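Local coordinates for CalS13 (Micromonospora echinospora, PDB 4ZAS), which binds dTDP-4-keto-6-deoxyglucose and probably acts on such nucleotide sugars as a pyridoxal phosphate-dependent aminotransferase, at residues A89-A94 and R244-L249; H162-P167 and F325-L330; V176-T181 and D185-V190; V232-P235 and L239-R242. One frame throughout, in Å; residues are numbered along the deposited sequence.

The chain opens contact 1 at residues 89-94, on helix 82-94, and contact 2 at residues 162-167, past strand 155-161. Two short loops then close. Contact 3 ties the end of helix 170-180 to the chain entering strand 189-193. Contact 4 ties the exit of strand 230-233 to helix 237-247. Residues 244-249, further along that helix, close contact 1. Residues 325-330 close contact 2 last and join the main sheet's side of the fold to the small C-terminal sheet. Contacts 1 and 2 therefore cross, and both enclose contacts 3 and 4. Leu92 links contact 1 to Leu239 and Arg242 of contact 4, while Leu189 of contact 3 packs on helix 82-94.

Contact 1. Residues A89-A94 and R244-L249; sequences ALSLAA and RLRRWL
Arg246 reaches across from helix 237-247 to Ser91 on helix 82-94 and grips it with one nitrogen. Both helices belong to the large domain of the fold type I aminotransferase architecture, built round a seven-stranded mixed sheet. Arg246 NH1 donates to Ser91 OG at 2.9 Å, with an N-H...O angle of 147°. The hydroxyl oxygen lies almost in the guanidinium plane, at its edge. Arg246 NH1 also stands 2.9 Å from Ser91 O, but this second bond is weak and more bent. One nitrogen thus spans a side-chain and a main-chain oxygen of the same residue.

The torsions explain the reach. The Arg246 chain is extended from CG to NE, with chi3 at 180°, so its NH1 reaches Ser91 on the neighbouring helix. Ser91 OG sits between its backbone N and carbonyl carbon (chi1 82°), where it also bonds to Leu88 O one turn back.

Two more partners meet the guanidinium through its other nitrogens. Arg246 NH2 bonds to Arg95 O, just past the end of helix 82-94. Arg246 NE has a long, weak ion pair with Glu266. The carbonyls at this C-terminal helix end would be expected to stabilise the positive charge. A leucine here would probably leave Ser91 OG and Arg95 O without this donor and the two helices without this polar tie. In the second shell, Tyr269 supports both partners, through the Arg246 backbone and against the Ser91 side chain. The aliphatic part of the arginine takes part too: CD of Arg246 lies 3.6 Å from Ser91 OG.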
loop_
_atom_site.group_PDB
_atom_site.type_symbol
_atom_site.label_atom_id
_atom_site.label_comp_id
_atom_site.label_asym_id
_atom_site.label_seq_id
_atom_site.Cartn_x
_atom_site.Cartn_y
_atom_site.Cartn_z
ATOM N N ALA A 89 6.968 6.640 7.808
ATOM C CA ALA A 89 7.848 7.570 8.495
ATOM C C ALA A 89 7.168 8.183 9.714
ATOM O O ALA A 89 7.742 8.237 10.797
ATOM C CB ALA A 89 8.307 8.651 7.539
ATOM N N LEU A 90 5.926 8.606 9.550
ATOM C CA LEU A 90 5.208 9.244 10.640
ATOM C C LEU A 90 4.921 8.298 11.813
ATOM O O LEU A 90 4.753 8.748 12.962
ATOM C CB LEU A 90 3.909 9.835 10.098
ATOM C CG LEU A 90 4.234 11.068 9.256
ATOM C CD1 LEU A 90 3.021 11.528 8.501
ATOM C CD2 LEU A 90 4.766 12.184 10.150
ATOM N N SER A 91 4.920 6.991 11.540
ATOM C CA SER A 91 4.698 6.005 12.580
ATOM C C SER A 91 5.821 6.059 13.642
ATOM O O SER A 91 5.610 5.674 14.791
ATOM C CB SER A 91 4.612 4.606 11.980
ATOM O OG SER A 91 5.903 4.070 11.761
ATOM N N LEU A 92 6.985 6.584 13.260
ATOM C CA LEU A 92 8.092 6.817 14.187
ATOM C C LEU A 92 7.699 7.821 15.249
ATOM O O LEU A 92 8.136 7.737 16.408
ATOM C CB LEU A 92 9.308 7.341 13.445
ATOM C CG LEU A 92 9.936 6.391 12.439
ATOM C CD1 LEU A 92 10.992 7.138 11.641
ATOM C CD2 LEU A 92 10.526 5.210 13.153
ATOM N N ALA A 93 6.903 8.797 14.827
ATOM C CA ALA A 93 6.437 9.848 15.718
ATOM C C ALA A 93 5.357 9.312 16.644
ATOM O O ALA A 93 5.398 9.510 17.858
ATOM C CB ALA A 93 5.921 11.015 14.916
ATOM N N ALA A 94 4.396 8.614 16.050
ATOM C CA ALA A 94 3.273 8.040 16.779
ATOM C C ALA A 94 3.696 6.898 17.707
ATOM O O ALA A 94 3.216 6.801 18.832
ATOM C CB ALA A 94 2.234 7.558 15.799
ATOM N N ARG A 244 12.751 -0.473 8.128
ATOM C CA ARG A 244 12.859 -1.672 7.313
ATOM C C ARG A 244 11.999 -2.757 7.984
ATOM O O ARG A 244 11.285 -3.518 7.319
ATOM C CB ARG A 244 14.318 -2.113 7.198
ATOM C CG ARG A 244 14.679 -2.750 5.878
ATOM C CD ARG A 244 16.186 -2.955 5.726
ATOM N NE ARG A 244 16.541 -4.364 5.910
ATOM C CZ ARG A 244 16.510 -5.280 4.942
ATOM N NH1 ARG A 244 16.154 -4.943 3.710
ATOM N NH2 ARG A 244 16.840 -6.538 5.201
ATOM N N LEU A 245 12.028 -2.755 9.317
ATOM C CA LEU A 245 11.233 -3.657 10.123
ATOM C C LEU A 245 9.746 -3.440 9.927
ATOM O O LEU A 245 9.011 -4.396 9.657
ATOM C CB LEU A 245 11.560 -3.476 11.610
ATOM C CG LEU A 245 12.299 -4.568 12.366
ATOM C CD1 LEU A 245 12.410 -4.181 13.817
ATOM C CD2 LEU A 245 11.533 -5.876 12.229
ATOM N N ARG A 246 9.294 -2.199 10.110
ATOM C CA ARG A 246 7.866 -1.915 10.032
ATOM C C ARG A 246 7.365 -2.004 8.601
ATOM O O ARG A 246 6.158 -1.969 8.354
ATOM C CB ARG A 246 7.543 -0.548 10.610
ATOM C CG ARG A 246 7.859 -0.439 12.055
ATOM C CD ARG A 246 7.394 0.876 12.620
ATOM N NE ARG A 246 7.712 0.961 14.044
ATOM C CZ ARG A 246 7.384 1.986 14.818
ATOM N NH1 ARG A 246 6.741 3.022 14.296
ATOM N NH2 ARG A 246 7.693 1.975 16.106
ATOM N N ARG A 247 8.295 -2.077 7.655
ATOM C CA ARG A 247 7.918 -2.185 6.264
ATOM C C ARG A 247 7.258 -3.524 5.966
ATOM O O ARG A 247 6.398 -3.614 5.089
ATOM C CB ARG A 247 9.132 -1.994 5.365
ATOM C CG ARG A 247 8.786 -2.090 3.912
ATOM C CD ARG A 247 9.971 -1.870 3.036
ATOM N NE ARG A 247 11.078 -2.781 3.284
ATOM C CZ ARG A 247 12.190 -2.746 2.555
ATOM N NH1 ARG A 247 12.283 -1.852 1.570
ATOM N NH2 ARG A 247 13.194 -3.589 2.789
ATOM N N TRP A 248 7.667 -4.558 6.703
ATOM C CA TRP A 248 7.151 -5.910 6.518
ATOM C C TRP A 248 6.648 -6.482 7.854
ATOM O O TRP A 248 7.221 -7.414 8.420
ATOM C CB TRP A 248 8.241 -6.797 5.873
ATOM C CG TRP A 248 7.845 -8.242 5.712
ATOM C CD1 TRP A 248 8.317 -9.318 6.428
ATOM C CD2 TRP A 248 6.848 -8.760 4.833
ATOM N NE1 TRP A 248 7.690 -10.475 6.021
ATOM C CE2 TRP A 248 6.780 -10.158 5.047
ATOM C CE3 TRP A 248 6.006 -8.179 3.883
ATOM C CZ2 TRP A 248 5.908 -10.980 4.340
ATOM C CZ3 TRP A 248 5.147 -8.998 3.172
ATOM C CH2 TRP A 248 5.103 -10.384 3.404
ATOM N N LEU A 249 5.560 -5.898 8.348
ATOM C CA LEU A 249 4.803 -6.423 9.495
ATOM C C LEU A 249 5.552 -6.594 10.815
ATOM O O LEU A 249 5.015 -7.207 11.741
ATOM C CB LEU A 249 4.168 -7.764 9.131
ATOM C CG LEU A 249 3.239 -7.639 7.924
ATOM C CD1 LEU A 249 3.260 -8.893 7.113
ATOM C CD2 LEU A 249 1.819 -7.307 8.366
#

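Contact 2. Residues H162-P167 and F325-L330; sequences HWLGYP and FWMYPL
Phe325 meets Leu164 through a water. The water accepts from Phe325 N at 2.8 Å, donates to Leu164 O at 2.8 Å, and sits over one face of the Phe325 ring, toward its rim. Trp326 N donates directly to Leu164 O at 3.1 Å, nearly straight (165°) but tilted from the carbonyl plane. The Trp326 indole turns away, with CG anti to the backbone N (chi1 -174°). Its NE1 bonds to Ile221 O, and its side chain comes to about 4 Å (nearest atoms) from a bound dTDP-4-keto-6-deoxyglucose.

Met327 brings in apolar contact. Its chain bends at the thioether, and CE comes within 3.4 Å of Leu164 CD2. The two side chains cross at about a right angle. The same Leu164 CD2 lies over a face of the Trp163 ring. At Pro329, on strand 328-332, CB lies 3.5 Å from Leu164 CD1, the two side chains running past each other in opposite senses.

The contact joins the loop after strand 155-161 of the large domain to the small C-terminal sheet. Leu164 thus splits its chemistry: a backbone N-H and a water meet its carbonyl O, while its methyls pack on Met327 CE and Pro329 CB.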
loop_
_atom_site.group_PDB
_atom_site.type_symbol
_atom_site.label_atom_id
_atom_site.label_comp_id
_atom_site.label_asym_id
_atom_site.label_seq_id
_atom_site.Cartn_x
_atom_site.Cartn_y
_atom_site.Cartn_z
ATOM N N HIS A 162 8.781 19.939 -0.436
ATOM C CA HIS A 162 9.519 20.656 -1.476
ATOM C C HIS A 162 8.631 20.768 -2.703
ATOM O O HIS A 162 8.824 20.044 -3.677
ATOM C CB HIS A 162 10.795 19.913 -1.851
ATOM C CG HIS A 162 11.698 19.612 -0.696
ATOM N ND1 HIS A 162 12.435 20.582 -0.049
ATOM C CD2 HIS A 162 11.993 18.442 -0.079
ATOM C CE1 HIS A 162 13.150 20.023 0.913
ATOM N NE2 HIS A 162 12.900 18.725 0.915
ATOM N N TRP A 163 7.675 21.682 -2.673
ATOM C CA TRP A 163 6.714 21.785 -3.762
ATOM C C TRP A 163 7.409 21.992 -5.114
ATOM O O TRP A 163 8.330 22.803 -5.236
ATOM C CB TRP A 163 5.709 22.907 -3.490
ATOM C CG TRP A 163 4.545 22.883 -4.424
ATOM C CD1 TRP A 163 4.203 23.844 -5.339
ATOM C CD2 TRP A 163 3.579 21.830 -4.567
ATOM N NE1 TRP A 163 3.074 23.458 -6.028
ATOM C CE2 TRP A 163 2.675 22.225 -5.571
ATOM C CE3 TRP A 163 3.392 20.592 -3.939
ATOM C CZ2 TRP A 163 1.594 21.427 -5.961
ATOM C CZ3 TRP A 163 2.316 19.799 -4.332
ATOM C CH2 TRP A 163 1.435 20.224 -5.330
ATOM N N LEU A 164 7.004 21.172 -6.086
ATOM C CA LEU A 164 7.532 21.151 -7.456
ATOM C C LEU A 164 9.016 20.822 -7.531
ATOM O O LEU A 164 9.620 20.927 -8.591
ATOM C CB LEU A 164 7.262 22.485 -8.137
ATOM C CG LEU A 164 5.777 22.823 -8.088
ATOM C CD1 LEU A 164 5.532 24.194 -8.649
ATOM C CD2 LEU A 164 4.962 21.763 -8.839
ATOM N N GLY A 165 9.597 20.393 -6.418
ATOM C CA GLY A 165 11.024 20.118 -6.376
ATOM C C GLY A 165 11.874 21.342 -6.078
ATOM O O GLY A 165 13.093 21.335 -6.297
ATOM N N TYR A 166 11.242 22.406 -5.587
ATOM C CA TYR A 166 11.988 23.567 -5.115
ATOM C C TYR A 166 12.272 23.365 -3.637
ATOM O O TYR A 166 11.354 23.307 -2.825
ATOM C CB TYR A 166 11.237 24.904 -5.362
ATOM C CG TYR A 166 12.047 26.114 -4.944
ATOM C CD1 TYR A 166 12.918 26.747 -5.833
ATOM C CD2 TYR A 166 11.977 26.606 -3.647
ATOM C CE1 TYR A 166 13.681 27.861 -5.444
ATOM C CE2 TYR A 166 12.733 27.718 -3.250
ATOM C CZ TYR A 166 13.585 28.340 -4.151
ATOM O OH TYR A 166 14.333 29.429 -3.746
ATOM N N PRO A 167 13.544 23.232 -3.290
ATOM C CA PRO A 167 13.932 22.912 -1.911
ATOM C C PRO A 167 13.563 23.945 -0.850
ATOM O O PRO A 167 13.884 25.126 -0.965
ATOM C CB PRO A 167 15.452 22.787 -1.997
ATOM C CG PRO A 167 15.715 22.420 -3.437
ATOM C CD PRO A 167 14.682 23.188 -4.223
ATOM N N PHE A 325 12.028 21.402 -10.804
ATOM C CA PHE A 325 11.004 21.911 -11.714
ATOM C C PHE A 325 10.150 20.811 -12.340
ATOM O O PHE A 325 10.097 20.683 -13.559
ATOM C CB PHE A 325 11.650 22.751 -12.817
ATOM C CG PHE A 325 12.245 24.044 -12.323
ATOM C CD1 PHE A 325 11.426 25.111 -12.002
ATOM C CD2 PHE A 325 13.614 24.194 -12.197
ATOM C CE1 PHE A 325 11.958 26.296 -11.558
ATOM C CE2 PHE A 325 14.153 25.375 -11.749
ATOM C CZ PHE A 325 13.324 26.430 -11.432
ATOM N N TRP A 326 9.487 20.019 -11.501
ATOM C CA TRP A 326 8.599 18.953 -11.968
ATOM C C TRP A 326 7.472 19.530 -12.815
ATOM O O TRP A 326 7.031 18.923 -13.804
ATOM C CB TRP A 326 8.017 18.181 -10.785
ATOM C CG TRP A 326 7.224 16.990 -11.197
ATOM C CD1 TRP A 326 7.625 15.989 -12.040
ATOM C CD2 TRP A 326 5.894 16.660 -10.787
ATOM N NE1 TRP A 326 6.629 15.055 -12.166
ATOM C CE2 TRP A 326 5.555 15.442 -11.406
ATOM C CE3 TRP A 326 4.962 17.268 -9.947
ATOM C CZ2 TRP A 326 4.319 14.830 -11.221
ATOM C CZ3 TRP A 326 3.728 16.649 -9.760
ATOM C CH2 TRP A 326 3.422 15.451 -10.395
ATOM N N MET A 327 6.965 20.672 -12.351
ATOM C CA MET A 327 6.076 21.530 -13.112
ATOM C C MET A 327 6.602 22.948 -12.936
ATOM O O MET A 327 7.425 23.184 -12.075
ATOM C CB MET A 327 4.631 21.392 -12.628
ATOM C CG MET A 327 4.031 20.038 -12.930
ATOM S SD MET A 327 2.358 19.801 -12.299
ATOM C CE MET A 327 2.658 19.857 -10.556
ATOM N N TYR A 328 6.162 23.890 -13.759
ATOM C CA TYR A 328 6.598 25.274 -13.600
ATOM C C TYR A 328 5.462 26.116 -12.997
ATOM O O TYR A 328 4.365 26.174 -13.565
ATOM C CB TYR A 328 7.049 25.860 -14.941
ATOM C CG TYR A 328 7.733 27.199 -14.813
ATOM C CD1 TYR A 328 7.003 28.372 -14.795
ATOM C CD2 TYR A 328 9.108 27.283 -14.683
ATOM C CE1 TYR A 328 7.619 29.592 -14.664
ATOM C CE2 TYR A 328 9.736 28.498 -14.545
ATOM C CZ TYR A 328 8.993 29.654 -14.539
ATOM O OH TYR A 328 9.631 30.871 -14.420
ATOM N N PRO A 329 5.717 26.749 -11.838
ATOM C CA PRO A 329 4.760 27.569 -11.087
ATOM C C PRO A 329 4.676 29.026 -11.570
ATOM O O PRO A 329 5.699 29.602 -11.954
ATOM C CB PRO A 329 5.318 27.530 -9.667
ATOM C CG PRO A 329 6.763 27.448 -9.865
ATOM C CD PRO A 329 6.989 26.622 -11.111
ATOM N N LEU A 330 3.463 29.587 -11.562
ATOM C CA LEU A 330 3.231 31.009 -11.758
ATOM C C LEU A 330 2.146 31.468 -10.785
ATOM O O LEU A 330 1.302 30.671 -10.381
ATOM C CB LEU A 330 2.788 31.318 -13.189
ATOM C CG LEU A 330 3.793 31.145 -14.320
ATOM C CD1 LEU A 330 3.141 31.533 -15.650
ATOM C CD2 LEU A 330 5.061 31.951 -14.042
HETATM O O HOH W 1 11.254 23.155 -8.799
#

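Contact 3. Residues V176-T181 and D185-V190; sequences VVDRAT and DRRPLV
Arg187 reaches back to Asp178 in a salt bridge at the end of helix 170-180. Its CG is anti to the backbone N (chi1 -164°), and the chain runs extended to NE. Arg187 NE donates to Asp178 OD1 at 2.8 Å, nearly straight (164°). That oxygen lies in the guanidinium plane, yet the carboxylate is turned 68° against it. A second bond, from Arg187 NH1 to the same OD1, is weak. Val177 CG1 covers one face of the guanidinium, offset toward the rim and 3.5 Å from Arg187 NH1.

Thr181 OG1 lies between the backbone N and the carbonyl carbon (chi1 69°), which turns it back to bond Val177 O at 2.8 Å and leaves Thr181 CG2 facing Pro188 CD at 3.5 Å. Thr181 N reaches that carbonyl from the other face of its plane, so two donors hold it where the helix ends. A methionine at Arg187 would probably leave the Asp178 carboxylate without its charged mate and free to turn.

The contact closes the second half of a beta-alpha-beta crossover, from helix 170-180 into strand 189-193. Val177 and Pro188 both pack on Ile158 of neighbouring strand 155-161, and Val190 packs on Leu173 of helix 170-180.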
loop_
_atom_site.group_PDB
_atom_site.type_symbol
_atom_site.label_atom_id
_atom_site.label_comp_id
_atom_site.label_asym_id
_atom_site.label_seq_id
_atom_site.Cartn_x
_atom_site.Cartn_y
_atom_site.Cartn_z
ATOM N N VAL A 176 15.306 26.720 13.158
ATOM C CA VAL A 176 14.022 27.055 13.740
ATOM C C VAL A 176 13.567 25.909 14.641
ATOM O O VAL A 176 13.122 26.137 15.764
ATOM C CB VAL A 176 13.013 27.405 12.643
ATOM C CG1 VAL A 176 11.604 27.302 13.149
ATOM C CG2 VAL A 176 13.295 28.790 12.139
ATOM N N VAL A 177 13.681 24.672 14.166
ATOM C CA VAL A 177 13.293 23.549 15.006
ATOM C C VAL A 177 14.163 23.471 16.245
ATOM O O VAL A 177 13.654 23.240 17.340
ATOM C CB VAL A 177 13.358 22.220 14.248
ATOM C CG1 VAL A 177 13.231 21.055 15.216
ATOM C CG2 VAL A 177 12.269 22.164 13.176
ATOM N N ASP A 178 15.461 23.707 16.082
ATOM C CA ASP A 178 16.408 23.617 17.190
ATOM C C ASP A 178 16.163 24.688 18.243
ATOM O O ASP A 178 16.304 24.416 19.435
ATOM C CB ASP A 178 17.860 23.666 16.680
ATOM C CG ASP A 178 18.295 22.344 16.030
ATOM O OD1 ASP A 178 17.530 21.360 16.113
ATOM O OD2 ASP A 178 19.394 22.271 15.443
ATOM N N ARG A 179 15.832 25.907 17.815
ATOM C CA ARG A 179 15.548 27.001 18.755
ATOM C C ARG A 179 14.214 26.787 19.493
ATOM O O ARG A 179 14.136 26.967 20.704
ATOM C CB ARG A 179 15.586 28.354 18.030
ATOM C CG ARG A 179 15.294 29.570 18.903
ATOM C CD ARG A 179 15.308 30.860 18.082
ATOM N NE ARG A 179 15.322 32.077 18.898
ATOM C CZ ARG A 179 16.418 32.674 19.353
ATOM N NH1 ARG A 179 17.609 32.147 19.102
ATOM N NH2 ARG A 179 16.321 33.783 20.079
ATOM N N ALA A 180 13.175 26.394 18.765
ATOM C CA ALA A 180 11.843 26.198 19.349
ATOM C C ALA A 180 11.793 25.056 20.375
ATOM O O ALA A 180 11.005 25.094 21.322
ATOM C CB ALA A 180 10.814 25.943 18.239
ATOM N N THR A 181 12.600 24.022 20.167
ATOM C CA THR A 181 12.518 22.823 20.992
ATOM C C THR A 181 13.715 22.653 21.936
ATOM O O THR A 181 14.075 21.541 22.298
ATOM C CB THR A 181 12.398 21.575 20.096
ATOM O OG1 THR A 181 13.634 21.354 19.399
ATOM C CG2 THR A 181 11.301 21.771 19.080
ATOM N N ASP A 185 13.346 17.923 25.728
ATOM C CA ASP A 185 13.739 16.562 26.142
ATOM C C ASP A 185 13.494 15.493 25.047
ATOM O O ASP A 185 14.036 14.388 25.125
ATOM C CB ASP A 185 13.083 16.180 27.501
ATOM C CG ASP A 185 11.765 15.419 27.372
ATOM O OD1 ASP A 185 11.771 14.254 26.925
ATOM O OD2 ASP A 185 10.724 15.975 27.789
ATOM N N ARG A 186 12.698 15.806 24.032
ATOM C CA ARG A 186 12.850 15.098 22.764
ATOM C C ARG A 186 12.442 15.983 21.588
ATOM O O ARG A 186 11.369 16.600 21.571
ATOM C CB ARG A 186 12.080 13.769 22.737
ATOM C CG ARG A 186 10.578 13.836 22.688
ATOM C CD ARG A 186 10.011 12.420 22.611
ATOM N NE ARG A 186 10.581 11.658 21.497
ATOM C CZ ARG A 186 10.866 10.355 21.539
ATOM N NH1 ARG A 186 10.658 9.657 22.654
ATOM N NH2 ARG A 186 11.382 9.752 20.471
ATOM N N ARG A 187 13.351 16.066 20.624
ATOM C CA ARG A 187 13.149 16.821 19.399
ATOM C C ARG A 187 12.068 16.162 18.531
ATOM O O ARG A 187 12.090 14.959 18.333
ATOM C CB ARG A 187 14.473 16.910 18.632
ATOM C CG ARG A 187 14.543 17.959 17.537
ATOM C CD ARG A 187 15.945 17.965 16.975
ATOM N NE ARG A 187 16.157 18.931 15.900
ATOM C CZ ARG A 187 15.842 18.719 14.627
ATOM N NH1 ARG A 187 16.089 19.658 13.722
ATOM N NH2 ARG A 187 15.282 17.572 14.255
ATOM N N PRO A 188 11.106 16.948 18.032
ATOM C CA PRO A 188 10.118 16.342 17.146
ATOM C C PRO A 188 10.762 15.785 15.904
ATOM O O PRO A 188 11.866 16.201 15.535
ATOM C CB PRO A 188 9.199 17.508 16.785
ATOM C CG PRO A 188 10.041 18.710 16.974
ATOM C CD PRO A 188 10.898 18.396 18.170
ATOM N N LEU A 189 10.077 14.827 15.290
ATOM C CA LEU A 189 10.543 14.201 14.059
ATOM C C LEU A 189 10.420 15.173 12.888
ATOM O O LEU A 189 9.360 15.761 12.679
ATOM C CB LEU A 189 9.720 12.949 13.754
ATOM C CG LEU A 189 10.166 12.161 12.530
ATOM C CD1 LEU A 189 11.512 11.525 12.800
ATOM C CD2 LEU A 189 9.140 11.119 12.121
ATOM N N VAL A 190 11.494 15.349 12.126
ATOM C CA VAL A 190 11.433 16.192 10.933
ATOM C C VAL A 190 11.384 15.336 9.666
ATOM O O VAL A 190 12.353 14.633 9.349
ATOM C CB VAL A 190 12.616 17.165 10.910
ATOM C CG1 VAL A 190 12.551 18.039 9.695
ATOM C CG2 VAL A 190 12.624 18.000 12.181
#

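Contact 4. Residues V232-P235 and L239-R242; sequences VVLP and LYDR
The flat ring of Tyr240 is met obliquely by Leu234, whose CD2 comes within 4.3 Å of Tyr240 CD1. The Tyr240 side chain also touches Arg75, in the loop before strand 76-79, and Val77 on that strand. This tight strand-to-helix connection, in the large domain of the fold type I aminotransferase fold, leads from strand 230-233 straight into helix 237-247.

Leu234 carries most of the contact. Its CG lies anti to its own carbonyl carbon (chi1 -71°), which sets the branch point against the helix backbone. Leu234 CG stands 3.7 Å from Tyr240 N, and its CD2 is 4.0 Å from Tyr240 CA. The other methyl, Leu234 CD1, turns to Leu239 CB at 4.0 Å. So one leucine fork straddles two successive helix residues.

No hydrogen bond crosses between the segments. Leu234 O takes a bond from Asn73 ND2, and Leu239 N bonds to Asp236 OD1 at the start of the helix. Leu234, Pro235 and Leu239 all touch Val213 on the adjoining strand, so the helix is seated against the sheet. Leu239 extends past Leu234 to the proline ring, where its CD1 rests 4.0 Å from Pro235 CG.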
loop_
_atom_site.group_PDB
_atom_site.type_symbol
_atom_site.label_atom_id
_atom_site.label_comp_id
_atom_site.label_asym_id
_atom_site.label_seq_id
_atom_site.Cartn_x
_atom_site.Cartn_y
_atom_site.Cartn_z
ATOM N N VAL A 232 12.033 5.722 1.297
ATOM C CA VAL A 232 12.321 6.577 2.436
ATOM C C VAL A 232 13.832 6.618 2.654
ATOM O O VAL A 232 14.492 5.571 2.592
ATOM C CB VAL A 232 11.596 6.082 3.689
ATOM C CG1 VAL A 232 11.849 7.011 4.845
ATOM C CG2 VAL A 232 10.111 5.918 3.415
ATOM N N VAL A 233 14.374 7.816 2.898
ATOM C CA VAL A 233 15.812 7.982 3.186
ATOM C C VAL A 233 15.995 8.382 4.656
ATOM O O VAL A 233 15.381 9.322 5.148
ATOM C CB VAL A 233 16.461 9.021 2.234
ATOM C CG1 VAL A 233 17.976 9.042 2.404
ATOM C CG2 VAL A 233 16.097 8.722 0.779
ATOM N N LEU A 234 16.838 7.655 5.365
ATOM C CA LEU A 234 16.981 7.882 6.793
ATOM C C LEU A 234 18.328 8.502 7.120
ATOM O O LEU A 234 19.329 8.199 6.472
ATOM C CB LEU A 234 16.800 6.561 7.561
ATOM C CG LEU A 234 15.402 5.928 7.649
ATOM C CD1 LEU A 234 14.286 6.930 7.947
ATOM C CD2 LEU A 234 15.080 5.193 6.372
ATOM N N PRO A 235 18.358 9.364 8.139
ATOM C CA PRO A 235 19.596 10.032 8.562
ATOM C C PRO A 235 20.501 9.188 9.429
ATOM O O PRO A 235 21.657 9.573 9.570
ATOM C CB PRO A 235 19.097 11.250 9.338
ATOM C CG PRO A 235 17.788 10.845 9.852
ATOM C CD PRO A 235 17.173 9.929 8.801
ATOM N N LEU A 239 17.024 4.502 12.760
ATOM C CA LEU A 239 15.803 4.759 12.041
ATOM C C LEU A 239 15.708 3.853 10.803
ATOM O O LEU A 239 14.630 3.349 10.484
ATOM C CB LEU A 239 15.715 6.237 11.657
ATOM C CG LEU A 239 15.588 7.226 12.818
ATOM C CD1 LEU A 239 15.445 8.632 12.294
ATOM C CD2 LEU A 239 14.400 6.873 13.673
ATOM N N TYR A 240 16.838 3.607 10.145
ATOM C CA TYR A 240 16.869 2.729 8.985
ATOM C C TYR A 240 16.448 1.300 9.353
ATOM O O TYR A 240 15.624 0.699 8.668
ATOM C CB TYR A 240 18.258 2.699 8.357
ATOM C CG TYR A 240 18.373 1.675 7.253
ATOM C CD1 TYR A 240 17.914 1.957 5.971
ATOM C CD2 TYR A 240 18.920 0.412 7.492
ATOM C CE1 TYR A 240 18.016 1.027 4.953
ATOM C CE2 TYR A 240 19.019 -0.525 6.477
ATOM C CZ TYR A 240 18.564 -0.209 5.208
ATOM O OH TYR A 240 18.661 -1.127 4.191
ATOM N N ASP A 241 17.026 0.754 10.419
ATOM C CA ASP A 241 16.660 -0.584 10.873
ATOM C C ASP A 241 15.171 -0.625 11.201
ATOM O O ASP A 241 14.452 -1.515 10.742
ATOM C CB ASP A 241 17.481 -1.007 12.091
ATOM C CG ASP A 241 18.949 -1.255 11.757
ATOM O OD1 ASP A 241 19.260 -1.457 10.564
ATOM O OD2 ASP A 241 19.790 -1.252 12.687
ATOM N N ARG A 242 14.706 0.364 11.957
ATOM C CA ARG A 242 13.321 0.383 12.407
ATOM C C ARG A 242 12.293 0.437 11.275
ATOM O O ARG A 242 11.252 -0.209 11.344
ATOM C CB ARG A 242 13.078 1.552 13.359
ATOM C CG ARG A 242 11.736 1.418 14.056
ATOM C CD ARG A 242 11.530 2.433 15.156
ATOM N NE ARG A 242 12.705 2.620 16.004
ATOM C CZ ARG A 242 12.933 1.947 17.127
ATOM N NH1 ARG A 242 12.067 1.038 17.554
ATOM N NH2 ARG A 242 14.031 2.196 17.828
#